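Local coordinates for beta-glycosidase (Bacteroides caccae, PDB 6T2R), which acts as a family 16 glycoside hydrolase, an endo-beta-galactosidase that cuts within mucin O-glycans to initiate mucin breakdown in the human gut, at residues W29-E34 and W257-Q262; R109-A114 and F187-V192; I126-Y131 and I226-L231. All coordinates share one frame; numbering follows the deposited sequence.

Contact 1 (W29-E34 and W257-Q262); sequences WELVWE and WVRHYQ. With SO4 (sulfate ion), chain B.
The carbonyl oxygen of His260 receives two successive amides from the facing strand: Val32 N approaches His260 O to 3.0 Å. Trp33 N adds a weak bond to His260 O at 3.4 Å. In return His260 N donates to Trp33 O over 2.9 Å. With Val32 and Trp33 both facing one residue, this is a classic beta bulge, and it moves the antiparallel register by one between the pairs Leu31–Tyr261 and Trp33–His260. Beside His260 O, Val32 reaches back across the interface, its CG2 3.5 Å from His260 CD2 and its CG1 against the CG of Gln262. Through this pairing, strand 29-35 near the N-terminus is joined to the C-terminal strand 251-263 at the rim of the beta-jelly roll of family 16 enzymes. On the face bearing Leu31 and Tyr261, the leucine CD1 sits over the phenol ring, 4.0 Å from the Tyr261 centroid, in a CH-pi contact. With CG opposite its own amide nitrogen (chi1 -176°), Leu31 directs this methyl over the ring and onto Arg259 CB. Glu34 and Arg259 run side by side, but their salt bridge is long, with Glu34 OE1 3.9 Å from Arg259 NE and the two planes 58° apart. The guanidinium lies instead over the indole of Trp257. On the other face, His260 NE2 donates to sulfate O1 at 2.6 Å, with the ion at the ring edge. Gln262, bent at chi2 (-71°), brings NE2 within 3.0 Å of sulfate O4, and this nitrogen also bonds His106 O. Because His260 ND1 is bonded to Arg109 O, the imidazole may well be protonated on both nitrogens, which would suit the anion, probably taken from the crystallisation liquor.

Contact 2 (R109-A114 and F187-V192); sequences RIEVRA and FNVYGV
Phe187 lies across the guanidinium of Arg113, its CB over the centre of that group and 3.4 Å from Arg113 CZ. Ring and guanidinium are nearly parallel, 19° apart, with NH1 above the rim of one ring face; the turn about the CD–NE bond (chi4 -107°) lays the guanidinium flat there, and NH1 continues to a salt bridge with Asp256. At Asn188 the backbone exchanges two bonds with Ala114. Ala114 O is held a second time by a water that donates to it over 2.7 Å, while Asn188 ND2 donates to the same water at 2.9 Å. Asn188 ND2 also bonds Asn183 O. Val189, on the opposite face, sets CG1 3.8 Å from Glu111 CB and CG2 beside the aliphatic start of Arg113. Tyr190 pairs with Val112 through two backbone bonds and sends its hydroxyl to the bridging water, 2.6 Å from OH, so that one solvent molecule links three groups within the interface. Gly191, the non-hydrogen-bonded partner of Glu111 (CA–CA 4.3 Å), has no side chain to press on the nearby Glu111 CG. Val192 finishes the series, its O taking Ile110 N at 3.0 Å. The regular antiparallel pairing, with Ile110, Val112, Tyr190 and Val192 buried on one side and Glu111, Arg113 and Val189 on the partly exposed other, is consistent with the outer, convex sheet of the family 16 beta-jelly roll.

Contact 3 (I126-Y131 and I226-L231); sequences IWTLPY and IPQYLL
Backbone hydrogen bonds tie Trp127 to Leu231 and Leu129 to Tyr229 in antiparallel fashion, the shortest being Leu231 N to Trp127 O at 2.7 Å. Past Pro130, which has no amide hydrogen, Tyr131 N donates to Pro227 O at 2.9 Å, nearly straight at hydrogen (173°) but from above the carbonyl plane. Among side-chain bonds, Thr128 OG1 donates to Gln228 OE1 over 2.7 Å. The threonine hydroxyl stands between its own backbone N and carbonyl carbon (chi1 77°), which turns it to the glutamine. A water donates to Gln228 OE1 at 2.6 Å and also to Thr128 O, and Gln228 NE2 reaches Ile226 O at 3.0 Å. Both ends of this buried amide are thereby bonded and its rotation fixed. A CH-pi contact is made at Trp127: Leu231 CB lies over its five-membered ring, 3.7 Å from the centroid, and CD2 covers the benzo part. Trp127 NE1 bonds Asp233. Apolar packing sets Leu129 alongside Tyr229, with Leu129 CB 3.6 Å from Tyr229 CE2, and Ile226 CD1 against the Pro130 ring. Trp127 and Leu129 also touch Glu143, and Trp127 touches Asp145, residues that fit the E-x-D-x-x-E signature of family 16; the Trp127 side of this sheet therefore probably belongs to the substrate cleft of the jelly roll.

Along the chain the six segments run 29-34, 109-114, 126-131, 187-192, 226-231 and 257-262, so contact 1 encloses the other two, whose segments alternate. Contacts 1 and 2 have centres about 11 Å apart and continue one another in a sheet: strand 251-263 borders strand 108-116, with Arg259 N probably bonded to Glu111 O. Contact 3, about 15 Å from contact 1 and 14 Å from contact 2 between centres, meets them through side chains, Leu230 on Val258, and Ile126 on Val112 and Tyr190. This apolar packing between layers of strands is consistent with the two-sheet sandwich of family 16, in which contact 1 pairs a strand near the N-terminus with the last strand.

Contact 1 (W29-E34 and W257-Q262)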
loop_
_atom_site.group_PDB
_atom_site.type_symbol
_atom_site.label_atom_id
_atom_site.label_comp_id
_atom_site.label_asym_id
_atom_site.label_seq_id
_atom_site.Cartn_x
_atom_site.Cartn_y
_atom_site.Cartn_z
ATOM N N TRP A 29 -20.657 1.834 -7.403
ATOM C CA TRP A 29 -19.185 1.876 -7.581
ATOM C C TRP A 29 -18.916 2.092 -9.074
ATOM O O TRP A 29 -19.442 1.300 -9.849
ATOM C CB TRP A 29 -18.553 0.594 -7.037
ATOM C CG TRP A 29 -18.545 0.515 -5.537
ATOM C CD1 TRP A 29 -19.190 -0.401 -4.762
ATOM C CD2 TRP A 29 -17.828 1.367 -4.630
ATOM N NE1 TRP A 29 -18.940 -0.163 -3.441
ATOM C CE2 TRP A 29 -18.114 0.914 -3.326
ATOM C CE3 TRP A 29 -17.021 2.493 -4.784
ATOM C CZ2 TRP A 29 -17.606 1.531 -2.190
ATOM C CZ3 TRP A 29 -16.530 3.110 -3.659
ATOM C CH2 TRP A 29 -16.809 2.630 -2.383
ATOM N N GLU A 30 -18.265 3.193 -9.439
ATOM C CA GLU A 30 -17.867 3.520 -10.830
ATOM C C GLU A 30 -16.335 3.464 -10.914
ATOM O O GLU A 30 -15.667 4.138 -10.078
ATOM C CB GLU A 30 -18.387 4.903 -11.248
ATOM C CG GLU A 30 -19.906 5.047 -11.317
ATOM C CD GLU A 30 -20.657 4.287 -12.404
ATOM O OE1 GLU A 30 -21.920 4.454 -12.505
ATOM O OE2 GLU A 30 -20.011 3.488 -13.103
ATOM N N LEU A 31 -15.783 2.691 -11.855
ATOM C CA LEU A 31 -14.316 2.643 -12.120
ATOM C C LEU A 31 -13.910 3.976 -12.748
ATOM O O LEU A 31 -14.399 4.273 -13.819
ATOM C CB LEU A 31 -13.968 1.455 -13.030
ATOM C CG LEU A 31 -12.468 1.261 -13.286
ATOM C CD1 LEU A 31 -11.741 0.828 -12.019
ATOM C CD2 LEU A 31 -12.233 0.238 -14.374
ATOM N N VAL A 32 -13.139 4.797 -12.037
ATOM C CA VAL A 32 -12.685 6.150 -12.494
ATOM C C VAL A 32 -11.239 6.029 -13.019
ATOM O O VAL A 32 -10.848 6.884 -13.817
ATOM C CB VAL A 32 -12.775 7.227 -11.387
ATOM C CG1 VAL A 32 -14.220 7.483 -10.953
ATOM C CG2 VAL A 32 -11.876 6.912 -10.169
ATOM N N TRP A 33 -10.473 5.004 -12.612
ATOM C CA TRP A 33 -9.065 4.823 -13.047
ATOM C C TRP A 33 -8.593 3.395 -12.776
ATOM O O TRP A 33 -9.012 2.803 -11.760
ATOM C CB TRP A 33 -8.184 5.861 -12.356
ATOM C CG TRP A 33 -6.751 5.747 -12.756
ATOM C CD1 TRP A 33 -6.163 6.281 -13.869
ATOM C CD2 TRP A 33 -5.721 5.002 -12.089
ATOM N NE1 TRP A 33 -4.831 5.934 -13.928
ATOM C CE2 TRP A 33 -4.533 5.140 -12.855
ATOM C CE3 TRP A 33 -5.682 4.218 -10.941
ATOM C CZ2 TRP A 33 -3.323 4.576 -12.466
ATOM C CZ3 TRP A 33 -4.487 3.668 -10.556
ATOM C CH2 TRP A 33 -3.324 3.830 -11.308
ATOM N N GLU A 34 -7.784 2.852 -13.684
ATOM C CA GLU A 34 -7.134 1.554 -13.485
ATOM C C GLU A 34 -5.739 1.554 -14.124
ATOM O O GLU A 34 -5.472 2.305 -15.049
ATOM C CB GLU A 34 -8.042 0.440 -14.011
ATOM C CG GLU A 34 -8.070 0.303 -15.528
ATOM C CD GLU A 34 -9.033 -0.766 -16.018
ATOM O OE1 GLU A 34 -9.179 -1.808 -15.352
ATOM O OE2 GLU A 34 -9.668 -0.521 -17.033
ATOM N N TRP A 257 -3.106 -5.701 -11.092
ATOM C CA TRP A 257 -3.736 -4.376 -11.379
ATOM C C TRP A 257 -3.982 -3.546 -10.119
ATOM O O TRP A 257 -3.995 -4.083 -8.994
ATOM C CB TRP A 257 -5.053 -4.479 -12.202
ATOM C CG TRP A 257 -6.078 -5.481 -11.730
ATOM C CD1 TRP A 257 -6.386 -6.667 -12.349
ATOM C CD2 TRP A 257 -6.977 -5.400 -10.598
ATOM N NE1 TRP A 257 -7.359 -7.333 -11.654
ATOM C CE2 TRP A 257 -7.757 -6.577 -10.593
ATOM C CE3 TRP A 257 -7.181 -4.472 -9.566
ATOM C CZ2 TRP A 257 -8.712 -6.847 -9.614
ATOM C CZ3 TRP A 257 -8.112 -4.745 -8.586
ATOM C CH2 TRP A 257 -8.892 -5.897 -8.628
ATOM N N VAL A 258 -4.237 -2.261 -10.360
ATOM C CA VAL A 258 -4.763 -1.302 -9.364
ATOM C C VAL A 258 -6.054 -0.778 -9.939
ATOM O O VAL A 258 -6.020 -0.362 -11.108
ATOM C CB VAL A 258 -3.795 -0.143 -9.108
ATOM C CG1 VAL A 258 -4.345 0.811 -8.061
ATOM C CG2 VAL A 258 -2.422 -0.655 -8.714
ATOM N N ARG A 259 -7.116 -0.750 -9.133
ATOM C CA ARG A 259 -8.406 -0.144 -9.565
ATOM C C ARG A 259 -8.861 0.857 -8.518
ATOM O O ARG A 259 -8.699 0.614 -7.329
ATOM C CB ARG A 259 -9.490 -1.185 -9.860
ATOM C CG ARG A 259 -9.206 -1.996 -11.119
ATOM C CD ARG A 259 -10.036 -3.267 -11.095
ATOM N NE ARG A 259 -9.856 -4.069 -12.291
ATOM C CZ ARG A 259 -10.391 -5.258 -12.448
ATOM N NH1 ARG A 259 -11.170 -5.770 -11.516
ATOM N NH2 ARG A 259 -10.161 -5.942 -13.536
ATOM N N HIS A 260 -9.378 1.971 -9.015
ATOM C CA HIS A 260 -9.901 3.079 -8.207
ATOM C C HIS A 260 -11.347 3.275 -8.617
ATOM O O HIS A 260 -11.590 3.473 -9.802
ATOM C CB HIS A 260 -9.003 4.301 -8.393
ATOM C CG HIS A 260 -9.361 5.429 -7.511
ATOM N ND1 HIS A 260 -9.787 5.227 -6.251
ATOM C CD2 HIS A 260 -9.361 6.758 -7.731
ATOM C CE1 HIS A 260 -10.022 6.390 -5.687
ATOM N NE2 HIS A 260 -9.777 7.353 -6.590
ATOM N N TYR A 261 -12.263 3.150 -7.660
ATOM C CA TYR A 261 -13.706 3.404 -7.850
ATOM C C TYR A 261 -14.142 4.616 -7.020
ATOM O O TYR A 261 -13.494 4.948 -5.979
ATOM C CB TYR A 261 -14.485 2.162 -7.443
ATOM C CG TYR A 261 -14.169 0.895 -8.198
ATOM C CD1 TYR A 261 -13.124 0.052 -7.835
ATOM C CD2 TYR A 261 -14.989 0.497 -9.245
ATOM C CE1 TYR A 261 -12.879 -1.138 -8.512
ATOM C CE2 TYR A 261 -14.748 -0.680 -9.942
ATOM C CZ TYR A 261 -13.701 -1.506 -9.573
ATOM O OH TYR A 261 -13.543 -2.672 -10.267
ATOM N N GLN A 262 -15.251 5.226 -7.441
ATOM C CA GLN A 262 -15.990 6.230 -6.649
ATOM C C GLN A 262 -17.455 5.798 -6.591
ATOM O O GLN A 262 -17.966 5.281 -7.600
ATOM C CB GLN A 262 -15.884 7.622 -7.270
ATOM C CG GLN A 262 -14.497 8.216 -7.240
ATOM C CD GLN A 262 -14.063 8.616 -5.857
ATOM O OE1 GLN A 262 -14.779 8.388 -4.881
ATOM N NE2 GLN A 262 -12.854 9.151 -5.779
HETATM S S SO4 B . -10.086 10.473 -8.157
HETATM O O1 SO4 B . -9.530 9.886 -6.939
HETATM O O2 SO4 B . -9.548 9.787 -9.319
HETATM O O3 SO4 B . -9.715 11.851 -8.211
HETATM O O4 SO4 B . -11.520 10.315 -8.150
#

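Contact 2 (R109-A114 and F187-V192)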
loop_
_atom_site.group_PDB
_atom_site.type_symbol
_atom_site.label_atom_id
_atom_site.label_comp_id
_atom_site.label_asym_id
_atom_site.label_seq_id
_atom_site.Cartn_x
_atom_site.Cartn_y
_atom_site.Cartn_z
ATOM N N ARG A 109 -12.620 3.913 -3.393
ATOM C CA ARG A 109 -12.204 2.511 -3.143
ATOM C C ARG A 109 -10.909 2.310 -3.913
ATOM O O ARG A 109 -10.904 2.552 -5.111
ATOM C CB ARG A 109 -13.313 1.554 -3.597
ATOM C CG ARG A 109 -12.864 0.132 -3.898
ATOM C CD ARG A 109 -14.017 -0.858 -3.989
ATOM N NE ARG A 109 -14.770 -0.989 -2.756
ATOM C CZ ARG A 109 -15.847 -1.748 -2.604
ATOM N NH1 ARG A 109 -16.293 -2.458 -3.618
ATOM N NH2 ARG A 109 -16.472 -1.807 -1.442
ATOM N N ILE A 110 -9.834 1.968 -3.235
ATOM C CA ILE A 110 -8.554 1.602 -3.891
ATOM C C ILE A 110 -8.395 0.105 -3.737
ATOM O O ILE A 110 -8.474 -0.372 -2.570
ATOM C CB ILE A 110 -7.396 2.395 -3.278
ATOM C CG1 ILE A 110 -7.683 3.892 -3.341
ATOM C CG2 ILE A 110 -6.125 2.063 -4.005
ATOM C CD1 ILE A 110 -6.601 4.763 -2.750
ATOM N N GLU A 111 -8.185 -0.606 -4.840
ATOM C CA GLU A 111 -7.998 -2.077 -4.786
ATOM C C GLU A 111 -6.773 -2.429 -5.609
ATOM O O GLU A 111 -6.530 -1.788 -6.683
ATOM C CB GLU A 111 -9.161 -2.899 -5.339
ATOM C CG GLU A 111 -10.456 -2.737 -4.586
ATOM C CD GLU A 111 -11.620 -3.480 -5.245
ATOM O OE1 GLU A 111 -11.563 -3.678 -6.445
ATOM O OE2 GLU A 111 -12.572 -3.864 -4.542
ATOM N N VAL A 112 -6.014 -3.382 -5.088
ATOM C CA VAL A 112 -4.801 -3.902 -5.772
ATOM C C VAL A 112 -4.887 -5.421 -5.742
ATOM O O VAL A 112 -5.080 -6.005 -4.619
ATOM C CB VAL A 112 -3.516 -3.371 -5.106
ATOM C CG1 VAL A 112 -2.261 -3.903 -5.784
ATOM C CG2 VAL A 112 -3.507 -1.853 -5.082
ATOM N N ARG A 113 -4.679 -6.042 -6.895
ATOM C CA ARG A 113 -4.697 -7.519 -6.999
ATOM C C ARG A 113 -3.248 -7.994 -7.155
ATOM O O ARG A 113 -2.539 -7.548 -8.106
ATOM C CB ARG A 113 -5.653 -7.963 -8.112
ATOM C CG ARG A 113 -5.639 -9.472 -8.316
ATOM C CD ARG A 113 -6.633 -9.928 -9.363
ATOM N NE ARG A 113 -6.946 -11.346 -9.218
ATOM C CZ ARG A 113 -6.514 -12.312 -10.036
ATOM N NH1 ARG A 113 -5.699 -12.041 -11.041
ATOM N NH2 ARG A 113 -6.848 -13.561 -9.799
ATOM N N ALA A 114 -2.806 -8.864 -6.252
ATOM C CA ALA A 114 -1.383 -9.210 -6.095
ATOM C C ALA A 114 -1.276 -10.642 -5.622
ATOM O O ALA A 114 -2.145 -11.093 -4.814
ATOM C CB ALA A 114 -0.714 -8.289 -5.094
ATOM N N PHE A 187 -3.524 -15.086 -6.152
ATOM C CA PHE A 187 -3.856 -13.650 -6.202
ATOM C C PHE A 187 -4.943 -13.383 -5.158
ATOM O O PHE A 187 -5.858 -14.206 -4.963
ATOM C CB PHE A 187 -4.332 -13.202 -7.584
ATOM C CG PHE A 187 -3.225 -13.044 -8.595
ATOM C CD1 PHE A 187 -2.477 -11.870 -8.648
ATOM C CD2 PHE A 187 -2.953 -14.043 -9.519
ATOM C CE1 PHE A 187 -1.443 -11.725 -9.558
ATOM C CE2 PHE A 187 -1.936 -13.876 -10.440
ATOM C CZ PHE A 187 -1.165 -12.738 -10.445
ATOM N N ASN A 188 -4.845 -12.239 -4.493
ATOM C CA ASN A 188 -5.888 -11.762 -3.567
ATOM C C ASN A 188 -6.093 -10.297 -3.907
ATOM O O ASN A 188 -5.147 -9.660 -4.421
ATOM C CB ASN A 188 -5.458 -11.988 -2.135
ATOM C CG ASN A 188 -5.213 -13.446 -1.801
ATOM O OD1 ASN A 188 -6.131 -14.131 -1.391
ATOM N ND2 ASN A 188 -3.968 -13.907 -1.888
ATOM N N VAL A 189 -7.266 -9.771 -3.614
ATOM C CA VAL A 189 -7.592 -8.336 -3.855
ATOM C C VAL A 189 -7.619 -7.587 -2.512
ATOM O O VAL A 189 -8.549 -7.829 -1.727
ATOM C CB VAL A 189 -8.927 -8.190 -4.596
ATOM C CG1 VAL A 189 -9.230 -6.718 -4.889
ATOM C CG2 VAL A 189 -8.923 -9.016 -5.885
ATOM N N TYR A 190 -6.652 -6.695 -2.293
ATOM C CA TYR A 190 -6.535 -5.834 -1.091
ATOM C C TYR A 190 -7.205 -4.499 -1.377
ATOM O O TYR A 190 -6.879 -3.872 -2.411
ATOM C CB TYR A 190 -5.062 -5.744 -0.677
ATOM C CG TYR A 190 -4.431 -7.109 -0.509
ATOM C CD1 TYR A 190 -4.634 -7.841 0.644
ATOM C CD2 TYR A 190 -3.710 -7.706 -1.537
ATOM C CE1 TYR A 190 -4.096 -9.104 0.799
ATOM C CE2 TYR A 190 -3.161 -8.969 -1.405
ATOM C CZ TYR A 190 -3.346 -9.663 -0.224
ATOM O OH TYR A 190 -2.800 -10.905 -0.064
ATOM N N GLY A 191 -8.131 -4.098 -0.504
ATOM C CA GLY A 191 -8.948 -2.888 -0.701
ATOM C C GLY A 191 -9.198 -2.089 0.578
ATOM O O GLY A 191 -9.169 -2.660 1.703
ATOM N N VAL A 192 -9.354 -0.779 0.419
ATOM C CA VAL A 192 -9.832 0.150 1.469
ATOM C C VAL A 192 -10.857 1.061 0.799
ATOM O O VAL A 192 -10.626 1.412 -0.397
ATOM C CB VAL A 192 -8.677 0.931 2.119
ATOM C CG1 VAL A 192 -8.020 1.950 1.158
ATOM C CG2 VAL A 192 -9.137 1.590 3.426
HETATM O O HOH W 1 -1.881 -11.936 -2.281
#

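Contact 3 (I126-Y131 and I226-L231)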
loop_
_atom_site.group_PDB
_atom_site.type_symbol
_atom_site.label_atom_id
_atom_site.label_comp_id
_atom_site.label_asym_id
_atom_site.label_seq_id
_atom_site.Cartn_x
_atom_site.Cartn_y
_atom_site.Cartn_z
ATOM N N ILE A 126 1.226 -2.593 0.577
ATOM C CA ILE A 126 0.402 -1.722 -0.310
ATOM C C ILE A 126 -0.213 -0.673 0.610
ATOM O O ILE A 126 -0.885 -1.050 1.579
ATOM C CB ILE A 126 -0.674 -2.554 -1.036
ATOM C CG1 ILE A 126 -0.044 -3.674 -1.868
ATOM C CG2 ILE A 126 -1.580 -1.653 -1.855
ATOM C CD1 ILE A 126 -0.996 -4.741 -2.384
ATOM N N TRP A 127 -0.007 0.603 0.337
ATOM C CA TRP A 127 -0.350 1.605 1.353
ATOM C C TRP A 127 -0.397 2.988 0.749
ATOM O O TRP A 127 0.097 3.167 -0.394
ATOM C CB TRP A 127 0.632 1.480 2.515
ATOM C CG TRP A 127 2.089 1.662 2.223
ATOM C CD1 TRP A 127 2.902 0.927 1.400
ATOM C CD2 TRP A 127 2.964 2.568 2.928
ATOM N NE1 TRP A 127 4.205 1.355 1.510
ATOM C CE2 TRP A 127 4.267 2.360 2.429
ATOM C CE3 TRP A 127 2.753 3.549 3.914
ATOM C CZ2 TRP A 127 5.351 3.087 2.888
ATOM C CZ3 TRP A 127 3.830 4.280 4.370
ATOM C CH2 TRP A 127 5.107 4.037 3.859
ATOM N N THR A 128 -1.003 3.914 1.492
ATOM C CA THR A 128 -1.161 5.311 1.067
ATOM C C THR A 128 -0.736 6.280 2.168
ATOM O O THR A 128 -0.851 5.968 3.355
ATOM C CB THR A 128 -2.591 5.609 0.607
ATOM O OG1 THR A 128 -3.415 5.754 1.767
ATOM C CG2 THR A 128 -3.092 4.562 -0.365
ATOM N N LEU A 129 -0.241 7.418 1.693
ATOM C CA LEU A 129 0.252 8.594 2.437
ATOM C C LEU A 129 -0.400 9.824 1.820
ATOM O O LEU A 129 -0.896 9.748 0.707
ATOM C CB LEU A 129 1.779 8.635 2.326
ATOM C CG LEU A 129 2.505 7.593 3.176
ATOM C CD1 LEU A 129 3.988 7.725 2.984
ATOM C CD2 LEU A 129 2.123 7.713 4.649
ATOM N N PRO A 130 -0.449 10.969 2.533
ATOM C CA PRO A 130 -0.966 12.207 1.955
ATOM C C PRO A 130 -0.201 12.625 0.703
ATOM O O PRO A 130 1.028 12.622 0.710
ATOM C CB PRO A 130 -0.821 13.245 3.081
ATOM C CG PRO A 130 -0.757 12.385 4.342
ATOM C CD PRO A 130 -0.034 11.124 3.927
ATOM N N TYR A 131 -0.966 12.926 -0.353
ATOM C CA TYR A 131 -0.469 13.400 -1.664
ATOM C C TYR A 131 0.267 14.723 -1.458
ATOM O O TYR A 131 1.333 14.917 -2.042
ATOM C CB TYR A 131 -1.614 13.613 -2.660
ATOM C CG TYR A 131 -1.092 13.934 -4.034
ATOM C CD1 TYR A 131 -0.646 12.922 -4.884
ATOM C CD2 TYR A 131 -0.965 15.256 -4.432
ATOM C CE1 TYR A 131 -0.094 13.220 -6.115
ATOM C CE2 TYR A 131 -0.461 15.570 -5.676
ATOM C CZ TYR A 131 -0.015 14.552 -6.513
ATOM O OH TYR A 131 0.532 14.902 -7.715
ATOM N N ILE A 226 -8.241 13.219 2.792
ATOM C CA ILE A 226 -7.354 14.160 2.083
ATOM C C ILE A 226 -6.796 13.351 0.924
ATOM O O ILE A 226 -6.711 12.129 0.999
ATOM C CB ILE A 226 -6.223 14.703 2.986
ATOM C CG1 ILE A 226 -5.346 13.580 3.564
ATOM C CG2 ILE A 226 -6.772 15.616 4.075
ATOM C CD1 ILE A 226 -4.211 14.109 4.452
ATOM N N PRO A 227 -6.371 14.018 -0.161
ATOM C CA PRO A 227 -5.811 13.311 -1.302
ATOM C C PRO A 227 -4.634 12.427 -0.870
ATOM O O PRO A 227 -3.810 12.868 -0.077
ATOM C CB PRO A 227 -5.316 14.443 -2.200
ATOM C CG PRO A 227 -6.175 15.617 -1.817
ATOM C CD PRO A 227 -6.344 15.484 -0.325
ATOM N N GLN A 228 -4.555 11.235 -1.463
ATOM C CA GLN A 228 -3.567 10.187 -1.129
ATOM C C GLN A 228 -2.668 9.954 -2.341
ATOM O O GLN A 228 -3.150 10.142 -3.487
ATOM C CB GLN A 228 -4.335 8.917 -0.728
ATOM C CG GLN A 228 -5.350 9.156 0.396
ATOM C CD GLN A 228 -4.682 9.216 1.750
ATOM O OE1 GLN A 228 -3.764 8.447 2.021
ATOM N NE2 GLN A 228 -5.110 10.162 2.594
ATOM N N TYR A 229 -1.427 9.523 -2.109
ATOM C CA TYR A 229 -0.644 8.782 -3.129
ATOM C C TYR A 229 -0.471 7.335 -2.655
ATOM O O TYR A 229 -0.516 7.058 -1.424
ATOM C CB TYR A 229 0.655 9.506 -3.466
ATOM C CG TYR A 229 1.810 9.402 -2.494
ATOM C CD1 TYR A 229 2.795 8.451 -2.674
ATOM C CD2 TYR A 229 1.971 10.310 -1.456
ATOM C CE1 TYR A 229 3.894 8.374 -1.832
ATOM C CE2 TYR A 229 3.063 10.247 -0.606
ATOM C CZ TYR A 229 4.038 9.293 -0.811
ATOM O OH TYR A 229 5.137 9.230 -0.017
ATOM N N LEU A 230 -0.276 6.442 -3.627
ATOM C CA LEU A 230 -0.267 4.972 -3.443
ATOM C C LEU A 230 1.166 4.485 -3.577
ATOM O O LEU A 230 1.866 4.974 -4.467
ATOM C CB LEU A 230 -1.119 4.354 -4.547
ATOM C CG LEU A 230 -1.144 2.836 -4.550
ATOM C CD1 LEU A 230 -1.605 2.259 -3.207
ATOM C CD2 LEU A 230 -2.046 2.352 -5.671
ATOM N N LEU A 231 1.579 3.647 -2.653
ATOM C CA LEU A 231 2.890 2.966 -2.604
ATOM C C LEU A 231 2.599 1.466 -2.685
ATOM O O LEU A 231 1.691 0.968 -1.927
ATOM C CB LEU A 231 3.618 3.288 -1.286
ATOM C CG LEU A 231 3.869 4.772 -0.978
ATOM C CD1 LEU A 231 2.667 5.400 -0.256
ATOM C CD2 LEU A 231 5.102 4.939 -0.109
HETATM O O HOH W 2 -2.735 8.157 4.363
#